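Local atomic coordinates of motility-associated killing factor MakB (Vibrio cholerae serotype O1, PDB entry 6W1W), a protein that probably acts as one component of a three-part cytotoxin structurally similar to the alpha-pore-forming toxins. Residues S79-C90 with C106-N117; V161-S169 with Q254-I262. All coordinates share one frame; numbering follows the deposited sequence.

Contact 1. Residues S79-C90 with C106-N117; sequences SFINYQTTFDAC and CLQLLQKTLKQN
Cys106 is joined to Cys90 by a disulfide, SG to SG 2.0 Å, with a chi3 of -94°. This covalent bond ties segment 79-90 to segment 106-117 where the second segment enters the contact. The two run antiparallel, at 169°, and the segment axes come within 9.8 Å.

One turn on, Leu110 points at the first helix. Its CD2 meets CE1 of Tyr83 at 3.8 Å, with the two side chains crossing at about a right angle. The same methyl lies 3.9 Å from CA of Phe87 and also touches the Phe87 ring. Thr113 puts its CG2 at the edge of the Tyr83 ring. Its hydroxyl turns back to its own helix and bonds to O of Leu109. Leu114 lies by the hydroxyl end of the tyrosine, with CG 3.7 Å from Tyr83 CE1 and CD1 3.6 Å from Tyr83 OH. Asn117 completes the hole that receives Tyr83 as a knob, and its OD1 lies 3.7 Å from CB of Ser79. The tyrosine reaches this hole because its CG is anti to the backbone N (chi1 -178°).

Helix 69-90 pairs here with the much longer helix 100-151. Trp287 of helix 276-302 and Trp323 of helix 316-333 each meet the Tyr83 ring edge-to-face. Trp287 also touches Leu114 and Asn117.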
loop_
_atom_site.group_PDB
_atom_site.type_symbol
_atom_site.label_atom_id
_atom_site.label_comp_id
_atom_site.label_asym_id
_atom_site.label_seq_id
_atom_site.Cartn_x
_atom_site.Cartn_y
_atom_site.Cartn_z
ATOM N N SER A 79 -12.689 -10.266 9.390
ATOM C CA SER A 79 -14.107 -10.101 9.081
ATOM C C SER A 79 -14.604 -11.190 8.137
ATOM O O SER A 79 -15.757 -11.625 8.247
ATOM C CB SER A 79 -14.370 -8.715 8.490
ATOM O OG SER A 79 -13.838 -8.592 7.184
ATOM N N PHE A 80 -13.753 -11.648 7.218
ATOM C CA PHE A 80 -14.145 -12.720 6.310
ATOM C C PHE A 80 -13.915 -14.097 6.919
ATOM O O PHE A 80 -14.624 -15.049 6.572
ATOM C CB PHE A 80 -13.387 -12.595 4.987
ATOM C CG PHE A 80 -13.894 -11.494 4.100
ATOM C CD1 PHE A 80 -13.402 -10.204 4.221
ATOM C CD2 PHE A 80 -14.861 -11.750 3.142
ATOM C CE1 PHE A 80 -13.868 -9.188 3.405
ATOM C CE2 PHE A 80 -15.329 -10.740 2.324
ATOM C CZ PHE A 80 -14.831 -9.457 2.455
ATOM N N ILE A 81 -12.941 -14.223 7.821
ATOM C CA ILE A 81 -12.694 -15.505 8.473
ATOM C C ILE A 81 -13.782 -15.807 9.495
ATOM O O ILE A 81 -14.360 -16.900 9.504
ATOM C CB ILE A 81 -11.295 -15.516 9.115
ATOM C CG1 ILE A 81 -10.215 -15.453 8.033
ATOM C CG2 ILE A 81 -11.117 -16.749 9.982
ATOM C CD1 ILE A 81 -8.809 -15.428 8.585
ATOM N N ASN A 82 -14.081 -14.841 10.368
ATOM C CA ASN A 82 -15.115 -15.048 11.375
ATOM C C ASN A 82 -16.488 -15.241 10.741
ATOM O O ASN A 82 -17.305 -16.016 11.253
ATOM C CB ASN A 82 -15.137 -13.872 12.357
ATOM C CG ASN A 82 -16.279 -13.963 13.363
ATOM O OD1 ASN A 82 -16.272 -14.816 14.253
ATOM N ND2 ASN A 82 -17.257 -13.069 13.236
ATOM N N TYR A 83 -16.760 -14.560 9.624
ATOM C CA TYR A 83 -18.083 -14.673 9.016
ATOM C C TYR A 83 -18.329 -16.073 8.465
ATOM O O TYR A 83 -19.443 -16.598 8.571
ATOM C CB TYR A 83 -18.268 -13.632 7.915
ATOM C CG TYR A 83 -19.648 -13.683 7.296
ATOM C CD1 TYR A 83 -20.751 -13.169 7.965
ATOM C CD2 TYR A 83 -19.853 -14.263 6.054
ATOM C CE1 TYR A 83 -22.019 -13.222 7.410
ATOM C CE2 TYR A 83 -21.116 -14.319 5.490
ATOM C CZ TYR A 83 -22.195 -13.798 6.169
ATOM O OH TYR A 83 -23.449 -13.857 5.603
ATOM N N GLN A 84 -17.305 -16.691 7.869
ATOM C CA GLN A 84 -17.450 -18.069 7.414
ATOM C C GLN A 84 -17.650 -19.017 8.587
ATOM O O GLN A 84 -18.325 -20.044 8.449
ATOM C CB GLN A 84 -16.231 -18.482 6.589
ATOM C CG GLN A 84 -16.301 -19.898 6.035
ATOM C CD GLN A 84 -15.701 -20.928 6.976
ATOM O OE1 GLN A 84 -14.790 -20.625 7.751
ATOM N NE2 GLN A 84 -16.215 -22.156 6.916
ATOM N N THR A 85 -17.084 -18.684 9.749
ATOM C CA THR A 85 -17.236 -19.539 10.922
ATOM C C THR A 85 -18.687 -19.580 11.389
ATOM O O THR A 85 -19.268 -20.662 11.546
ATOM C CB THR A 85 -16.319 -19.055 12.048
ATOM O OG1 THR A 85 -14.967 -19.012 11.576
ATOM C CG2 THR A 85 -16.403 -19.993 13.250
ATOM N N THR A 86 -19.296 -18.410 11.604
ATOM C CA THR A 86 -20.692 -18.375 12.031
ATOM C C THR A 86 -21.643 -18.784 10.914
ATOM O O THR A 86 -22.798 -19.121 11.194
ATOM C CB THR A 86 -21.068 -16.980 12.548
ATOM O OG1 THR A 86 -20.967 -16.025 11.484
ATOM C CG2 THR A 86 -20.150 -16.563 13.693
ATOM N N PHE A 87 -21.189 -18.768 9.659
ATOM C CA PHE A 87 -22.057 -19.179 8.560
ATOM C C PHE A 87 -22.234 -20.692 8.536
ATOM O O PHE A 87 -23.335 -21.190 8.265
ATOM C CB PHE A 87 -21.491 -18.683 7.231
ATOM C CG PHE A 87 -22.472 -18.735 6.088
ATOM C CD1 PHE A 87 -22.769 -19.934 5.460
ATOM C CD2 PHE A 87 -23.075 -17.577 5.627
ATOM C CE1 PHE A 87 -23.664 -19.980 4.407
ATOM C CE2 PHE A 87 -23.968 -17.616 4.571
ATOM C CZ PHE A 87 -24.263 -18.819 3.962
ATOM N N ASP A 88 -21.160 -21.442 8.811
ATOM C CA ASP A 88 -21.247 -22.898 8.867
ATOM C C ASP A 88 -22.145 -23.380 9.996
ATOM O O ASP A 88 -22.709 -24.476 9.898
ATOM C CB ASP A 88 -19.853 -23.506 9.013
ATOM C CG ASP A 88 -19.250 -23.895 7.682
ATOM O OD1 ASP A 88 -19.911 -23.665 6.646
ATOM O OD2 ASP A 88 -18.122 -24.439 7.673
ATOM N N ALA A 89 -22.294 -22.590 11.061
ATOM C CA ALA A 89 -23.219 -22.966 12.125
ATOM C C ALA A 89 -24.653 -23.041 11.617
ATOM O O ALA A 89 -25.434 -23.876 12.087
ATOM C CB ALA A 89 -23.119 -21.981 13.291
ATOM N N CYS A 90 -25.012 -22.195 10.650
ATOM C CA CYS A 90 -26.374 -22.149 10.134
ATOM C C CYS A 90 -26.590 -23.038 8.919
ATOM O O CYS A 90 -27.731 -23.171 8.467
ATOM C CB CYS A 90 -26.763 -20.711 9.780
ATOM S SG CYS A 90 -26.767 -19.596 11.198
ATOM N N CYS A 106 -31.138 -18.087 13.408
ATOM C CA CYS A 106 -29.820 -18.215 12.795
ATOM C C CYS A 106 -29.568 -17.093 11.799
ATOM O O CYS A 106 -28.468 -16.530 11.755
ATOM C CB CYS A 106 -29.684 -19.577 12.114
ATOM S SG CYS A 106 -28.126 -20.421 12.471
ATOM N N LEU A 107 -30.580 -16.745 11.002
ATOM C CA LEU A 107 -30.403 -15.722 9.976
ATOM C C LEU A 107 -30.056 -14.368 10.588
ATOM O O LEU A 107 -29.148 -13.677 10.112
ATOM C CB LEU A 107 -31.664 -15.617 9.119
ATOM C CG LEU A 107 -31.570 -16.214 7.715
ATOM C CD1 LEU A 107 -30.447 -15.546 6.938
ATOM C CD2 LEU A 107 -31.361 -17.717 7.771
ATOM N N GLN A 108 -30.768 -13.964 11.643
ATOM C CA GLN A 108 -30.470 -12.663 12.230
ATOM C C GLN A 108 -29.167 -12.663 13.020
ATOM O O GLN A 108 -28.676 -11.582 13.364
ATOM C CB GLN A 108 -31.640 -12.180 13.096
ATOM C CG GLN A 108 -32.100 -13.134 14.179
ATOM C CD GLN A 108 -33.534 -12.868 14.615
ATOM O OE1 GLN A 108 -34.311 -12.236 13.895
ATOM N NE2 GLN A 108 -33.892 -13.352 15.800
ATOM N N LEU A 109 -28.585 -13.832 13.300
ATOM C CA LEU A 109 -27.200 -13.855 13.760
ATOM C C LEU A 109 -26.255 -13.437 12.640
ATOM O O LEU A 109 -25.296 -12.690 12.874
ATOM C CB LEU A 109 -26.826 -15.242 14.285
ATOM C CG LEU A 109 -25.351 -15.407 14.679
ATOM C CD1 LEU A 109 -24.965 -14.433 15.786
ATOM C CD2 LEU A 109 -25.046 -16.844 15.083
ATOM N N LEU A 110 -26.510 -13.908 11.418
ATOM C CA LEU A 110 -25.749 -13.425 10.271
ATOM C C LEU A 110 -26.052 -11.961 9.994
ATOM O O LEU A 110 -25.146 -11.183 9.669
ATOM C CB LEU A 110 -26.062 -14.271 9.035
ATOM C CG LEU A 110 -25.656 -15.741 9.083
ATOM C CD1 LEU A 110 -26.260 -16.487 7.909
ATOM C CD2 LEU A 110 -24.140 -15.867 9.081
ATOM N N GLN A 111 -27.323 -11.571 10.127
ATOM C CA GLN A 111 -27.718 -10.195 9.848
ATOM C C GLN A 111 -27.012 -9.215 10.775
ATOM O O GLN A 111 -26.612 -8.125 10.350
ATOM C CB GLN A 111 -29.232 -10.057 9.972
ATOM C CG GLN A 111 -29.751 -8.648 9.791
ATOM C CD GLN A 111 -31.155 -8.494 10.327
ATOM O OE1 GLN A 111 -32.083 -8.178 9.585
ATOM N NE2 GLN A 111 -31.320 -8.728 11.625
ATOM N N LYS A 112 -26.844 -9.582 12.047
ATOM C CA LYS A 112 -26.087 -8.728 12.956
ATOM C C LYS A 112 -24.620 -8.682 12.551
ATOM O O LYS A 112 -24.027 -7.602 12.455
ATOM C CB LYS A 112 -26.239 -9.215 14.399
ATOM C CG LYS A 112 -25.628 -8.278 15.441
ATOM C CD LYS A 112 -25.776 -8.829 16.858
ATOM C CE LYS A 112 -24.807 -9.974 17.124
ATOM N NZ LYS A 112 -23.385 -9.531 17.039
ATOM N N THR A 113 -24.025 -9.849 12.289
ATOM C CA THR A 113 -22.616 -9.892 11.905
ATOM C C THR A 113 -22.388 -9.183 10.577
ATOM O O THR A 113 -21.398 -8.460 10.415
ATOM C CB THR A 113 -22.131 -11.340 11.838
ATOM O OG1 THR A 113 -22.522 -12.025 13.033
ATOM C CG2 THR A 113 -20.613 -11.392 11.714
ATOM N N LEU A 114 -23.298 -9.372 9.617
ATOM C CA LEU A 114 -23.203 -8.647 8.354
ATOM C C LEU A 114 -23.224 -7.142 8.586
ATOM O O LEU A 114 -22.368 -6.413 8.071
ATOM C CB LEU A 114 -24.339 -9.061 7.419
ATOM C CG LEU A 114 -24.074 -10.282 6.540
ATOM C CD1 LEU A 114 -25.360 -10.764 5.907
ATOM C CD2 LEU A 114 -23.060 -9.943 5.469
ATOM N N LYS A 115 -24.197 -6.664 9.371
ATOM C CA LYS A 115 -24.293 -5.236 9.670
ATOM C C LYS A 115 -23.006 -4.710 10.295
ATOM O O LYS A 115 -22.549 -3.611 9.959
ATOM C CB LYS A 115 -25.484 -4.969 10.595
ATOM C CG LYS A 115 -26.813 -4.696 9.889
ATOM C CD LYS A 115 -27.953 -4.551 10.908
ATOM C CE LYS A 115 -29.216 -3.927 10.308
ATOM N NZ LYS A 115 -29.922 -4.798 9.324
ATOM N N GLN A 116 -22.406 -5.480 11.208
ATOM C CA GLN A 116 -21.156 -5.046 11.826
ATOM C C GLN A 116 -20.046 -4.926 10.793
ATOM O O GLN A 116 -19.269 -3.966 10.816
ATOM C CB GLN A 116 -20.732 -6.018 12.928
ATOM C CG GLN A 116 -21.691 -6.135 14.092
ATOM C CD GLN A 116 -21.205 -7.123 15.135
ATOM O OE1 GLN A 116 -21.995 -7.867 15.720
ATOM N NE2 GLN A 116 -19.898 -7.136 15.373
ATOM N N ASN A 117 -19.953 -5.897 9.881
ATOM C CA ASN A 117 -18.853 -5.918 8.924
ATOM C C ASN A 117 -18.926 -4.731 7.973
ATOM O O ASN A 117 -17.911 -4.085 7.696
ATOM C CB ASN A 117 -18.852 -7.234 8.145
ATOM C CG ASN A 117 -18.353 -8.406 8.976
ATOM O OD1 ASN A 117 -17.725 -8.217 10.021
ATOM N ND2 ASN A 117 -18.626 -9.623 8.512
#

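Contact 2. Residues V161-S169 with Q254-I262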
loop_
_atom_site.group_PDB
_atom_site.type_symbol
_atom_site.label_atom_id
_atom_site.label_comp_id
_atom_site.label_asym_id
_atom_site.label_seq_id
_atom_site.Cartn_x
_atom_site.Cartn_y
_atom_site.Cartn_z
ATOM N N VAL A 161 16.913 20.289 -13.373
ATOM C CA VAL A 161 15.816 19.468 -13.882
ATOM C C VAL A 161 16.332 18.096 -14.298
ATOM O O VAL A 161 15.671 17.074 -14.075
ATOM C CB VAL A 161 15.098 20.180 -15.044
ATOM C CG1 VAL A 161 13.988 19.296 -15.609
ATOM C CG2 VAL A 161 14.534 21.511 -14.586
ATOM N N ARG A 162 17.528 18.051 -14.893
ATOM C CA ARG A 162 18.089 16.772 -15.322
ATOM C C ARG A 162 18.408 15.879 -14.131
ATOM O O ARG A 162 18.163 14.668 -14.172
ATOM C CB ARG A 162 19.341 17.002 -16.168
ATOM C CG ARG A 162 19.110 17.866 -17.394
ATOM C CD ARG A 162 20.332 17.918 -18.292
ATOM N NE ARG A 162 20.304 19.096 -19.153
ATOM C CZ ARG A 162 21.101 20.149 -19.003
ATOM N NH1 ARG A 162 22.006 20.164 -18.032
ATOM N NH2 ARG A 162 21.000 21.183 -19.833
ATOM N N ILE A 163 18.955 16.457 -13.061
ATOM C CA ILE A 163 19.291 15.655 -11.890
ATOM C C ILE A 163 18.029 15.130 -11.218
ATOM O O ILE A 163 17.982 13.978 -10.770
ATOM C CB ILE A 163 20.158 16.470 -10.916
ATOM C CG1 ILE A 163 21.492 16.829 -11.568
ATOM C CG2 ILE A 163 20.386 15.694 -9.628
ATOM C CD1 ILE A 163 22.406 17.619 -10.669
ATOM N N ALA A 164 16.985 15.957 -11.137
ATOM C CA ALA A 164 15.738 15.501 -10.529
ATOM C C ALA A 164 15.022 14.484 -11.411
ATOM O O ALA A 164 14.371 13.566 -10.895
ATOM C CB ALA A 164 14.824 16.690 -10.231
ATOM N N THR A 165 15.139 14.624 -12.736
ATOM C CA THR A 165 14.506 13.676 -13.649
ATOM C C THR A 165 15.224 12.333 -13.649
ATOM O O THR A 165 14.585 11.288 -13.829
ATOM C CB THR A 165 14.467 14.245 -15.070
ATOM O OG1 THR A 165 14.011 15.604 -15.036
ATOM C CG2 THR A 165 13.539 13.427 -15.957
ATOM N N GLU A 166 16.542 12.343 -13.444
ATOM C CA GLU A 166 17.304 11.098 -13.429
ATOM C C GLU A 166 17.044 10.310 -12.155
ATOM O O GLU A 166 16.899 9.080 -12.194
ATOM C CB GLU A 166 18.797 11.396 -13.579
ATOM C CG GLU A 166 19.577 10.292 -14.256
ATOM C CD GLU A 166 18.847 9.747 -15.468
ATOM O OE1 GLU A 166 18.691 8.512 -15.562
ATOM O OE2 GLU A 166 18.409 10.554 -16.316
ATOM N N ILE A 167 16.991 11.002 -11.016
ATOM C CA ILE A 167 16.659 10.355 -9.752
ATOM C C ILE A 167 15.271 9.733 -9.830
ATOM O O ILE A 167 15.027 8.640 -9.300
ATOM C CB ILE A 167 16.775 11.371 -8.601
ATOM C CG1 ILE A 167 18.235 11.785 -8.407
ATOM C CG2 ILE A 167 16.199 10.803 -7.318
ATOM C CD1 ILE A 167 18.415 13.026 -7.550
ATOM N N GLY A 168 14.343 10.414 -10.507
ATOM C CA GLY A 168 13.021 9.849 -10.708
ATOM C C GLY A 168 13.001 8.724 -11.718
ATOM O O GLY A 168 12.180 7.807 -11.616
ATOM N N SER A 169 13.890 8.778 -12.710
ATOM C CA SER A 169 14.011 7.659 -13.640
ATOM C C SER A 169 14.675 6.462 -12.966
ATOM O O SER A 169 14.224 5.321 -13.127
ATOM C CB SER A 169 14.793 8.091 -14.878
ATOM O OG SER A 169 14.598 7.187 -15.950
ATOM N N GLN A 254 22.628 20.628 -6.369
ATOM C CA GLN A 254 22.471 19.181 -6.269
ATOM C C GLN A 254 21.472 18.820 -5.179
ATOM O O GLN A 254 20.547 18.031 -5.406
ATOM C CB GLN A 254 23.820 18.515 -6.002
ATOM C CG GLN A 254 24.746 18.466 -7.207
ATOM C CD GLN A 254 26.132 17.974 -6.843
ATOM O OE1 GLN A 254 26.312 16.820 -6.445
ATOM N NE2 GLN A 254 27.121 18.854 -6.962
ATOM N N ALA A 255 21.642 19.404 -3.987
ATOM C CA ALA A 255 20.706 19.153 -2.894
ATOM C C ALA A 255 19.305 19.621 -3.254
ATOM O O ALA A 255 18.314 18.973 -2.892
ATOM C CB ALA A 255 21.182 19.844 -1.618
ATOM N N ALA A 256 19.200 20.747 -3.962
ATOM C CA ALA A 256 17.890 21.220 -4.394
ATOM C C ALA A 256 17.248 20.228 -5.353
ATOM O O ALA A 256 16.064 19.892 -5.221
ATOM C CB ALA A 256 18.015 22.600 -5.043
ATOM N N ALA A 257 18.029 19.724 -6.312
ATOM C CA ALA A 257 17.488 18.807 -7.309
ATOM C C ALA A 257 17.148 17.453 -6.696
ATOM O O ALA A 257 16.140 16.836 -7.063
ATOM C CB ALA A 257 18.479 18.653 -8.460
ATOM N N ILE A 258 17.974 16.975 -5.762
ATOM C CA ILE A 258 17.704 15.695 -5.108
ATOM C C ILE A 258 16.371 15.742 -4.368
ATOM O O ILE A 258 15.476 14.922 -4.615
ATOM C CB ILE A 258 18.857 15.318 -4.162
ATOM C CG1 ILE A 258 20.124 15.001 -4.964
ATOM C CG2 ILE A 258 18.451 14.150 -3.260
ATOM C CD1 ILE A 258 21.325 14.626 -4.117
ATOM N N THR A 259 16.220 16.718 -3.459
ATOM C CA THR A 259 15.051 16.771 -2.581
ATOM C C THR A 259 13.756 16.930 -3.370
ATOM O O THR A 259 12.730 16.340 -3.014
ATOM C CB THR A 259 15.198 17.909 -1.566
ATOM O OG1 THR A 259 15.432 19.146 -2.254
ATOM C CG2 THR A 259 16.352 17.636 -0.617
ATOM N N LYS A 260 13.782 17.723 -4.442
ATOM C CA LYS A 260 12.593 17.864 -5.275
ATOM C C LYS A 260 12.126 16.513 -5.809
ATOM O O LYS A 260 10.920 16.244 -5.861
ATOM C CB LYS A 260 12.876 18.849 -6.410
ATOM C CG LYS A 260 12.168 18.568 -7.724
ATOM C CD LYS A 260 10.687 18.878 -7.661
ATOM C CE LYS A 260 10.094 19.035 -9.050
ATOM N NZ LYS A 260 10.498 20.324 -9.685
ATOM N N ALA A 261 13.064 15.633 -6.174
ATOM C CA ALA A 261 12.687 14.329 -6.717
ATOM C C ALA A 261 12.184 13.374 -5.640
ATOM O O ALA A 261 11.283 12.570 -5.904
ATOM C CB ALA A 261 13.869 13.707 -7.460
ATOM N N ILE A 262 12.745 13.440 -4.429
ATOM C CA ILE A 262 12.230 12.624 -3.330
ATOM C C ILE A 262 10.793 13.019 -3.000
ATOM O O ILE A 262 9.927 12.157 -2.795
ATOM C CB ILE A 262 13.146 12.742 -2.100
ATOM C CG1 ILE A 262 14.604 12.576 -2.518
ATOM C CG2 ILE A 262 12.774 11.697 -1.057
ATOM C CD1 ILE A 262 14.896 11.244 -3.164
#
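Ala164 and Ala257 are the nearest CA pair across the two segments, 4.9 Å apart. The axes of 161-169 and 254-262 come within 7.9 Å and cross at -40°. The small alanine side chains are consistent with this close approach. CB of Ala164 rests 3.4 Å from the carbonyl O of Ala257. On the next turn, CB of Ala261 lies 3.5 Å from the carbonyl O of Ala164. Each methyl thus packs against the backbone of the facing helix.

Two isoleucines fill the buried side. Ile163 brings CB and CG2 onto the methyl of Ala257, CB to CB 3.7 Å. Ile167 divides its branches between two residues. Its CG2 touches CB of Ala261 at 3.7 Å. Its CD1 meets CG1 of Ile258, also at 3.7 Å, and the two side chains cross at about a right angle. In Ile167, CG1 is anti to the carbonyl carbon (chi1 -67°) and CG2 is anti to the backbone N, which spreads the two arms over Ala261 and Ile258. Tyr201 of strand 193-203 touches both Ile167 and Ile258, and Leu242 of helix 233-245 also touches Ile167.

The other side is looser and partly exposed. There Lys260 passes Ala164 with its aliphatic CG, 4.1 Å from CB of Ala164. The lysine makes a cation-pi contact with Trp150. A 1,2-ethanediol molecule, probably from the crystallisation liquor, lies beside it.

The attraction between the two segments is therefore van der Waals and hydrophobic. Alanine methyls lie against backbone carbonyls, with isoleucine branches beside them.

Contacts 1 and 2 lie on opposite sides of the chain's centre. Their centres are 52 Å apart, and their nearest atoms are about 33 Å apart. They come in series along the chain, with contact 1 complete before contact 2 begins. Helix 100-151 carries the second half of contact 1, and helix 157-176, the next in the chain, carries the first half of contact 2. Contact 1 joins helices 69-90 and 100-151. Contact 2 joins two helices beside strands 193-203 and 209-220, which lie between its segments in the chain. This elongated, largely helical build is consistent with the reported structural similarity to alpha-pore-forming toxins.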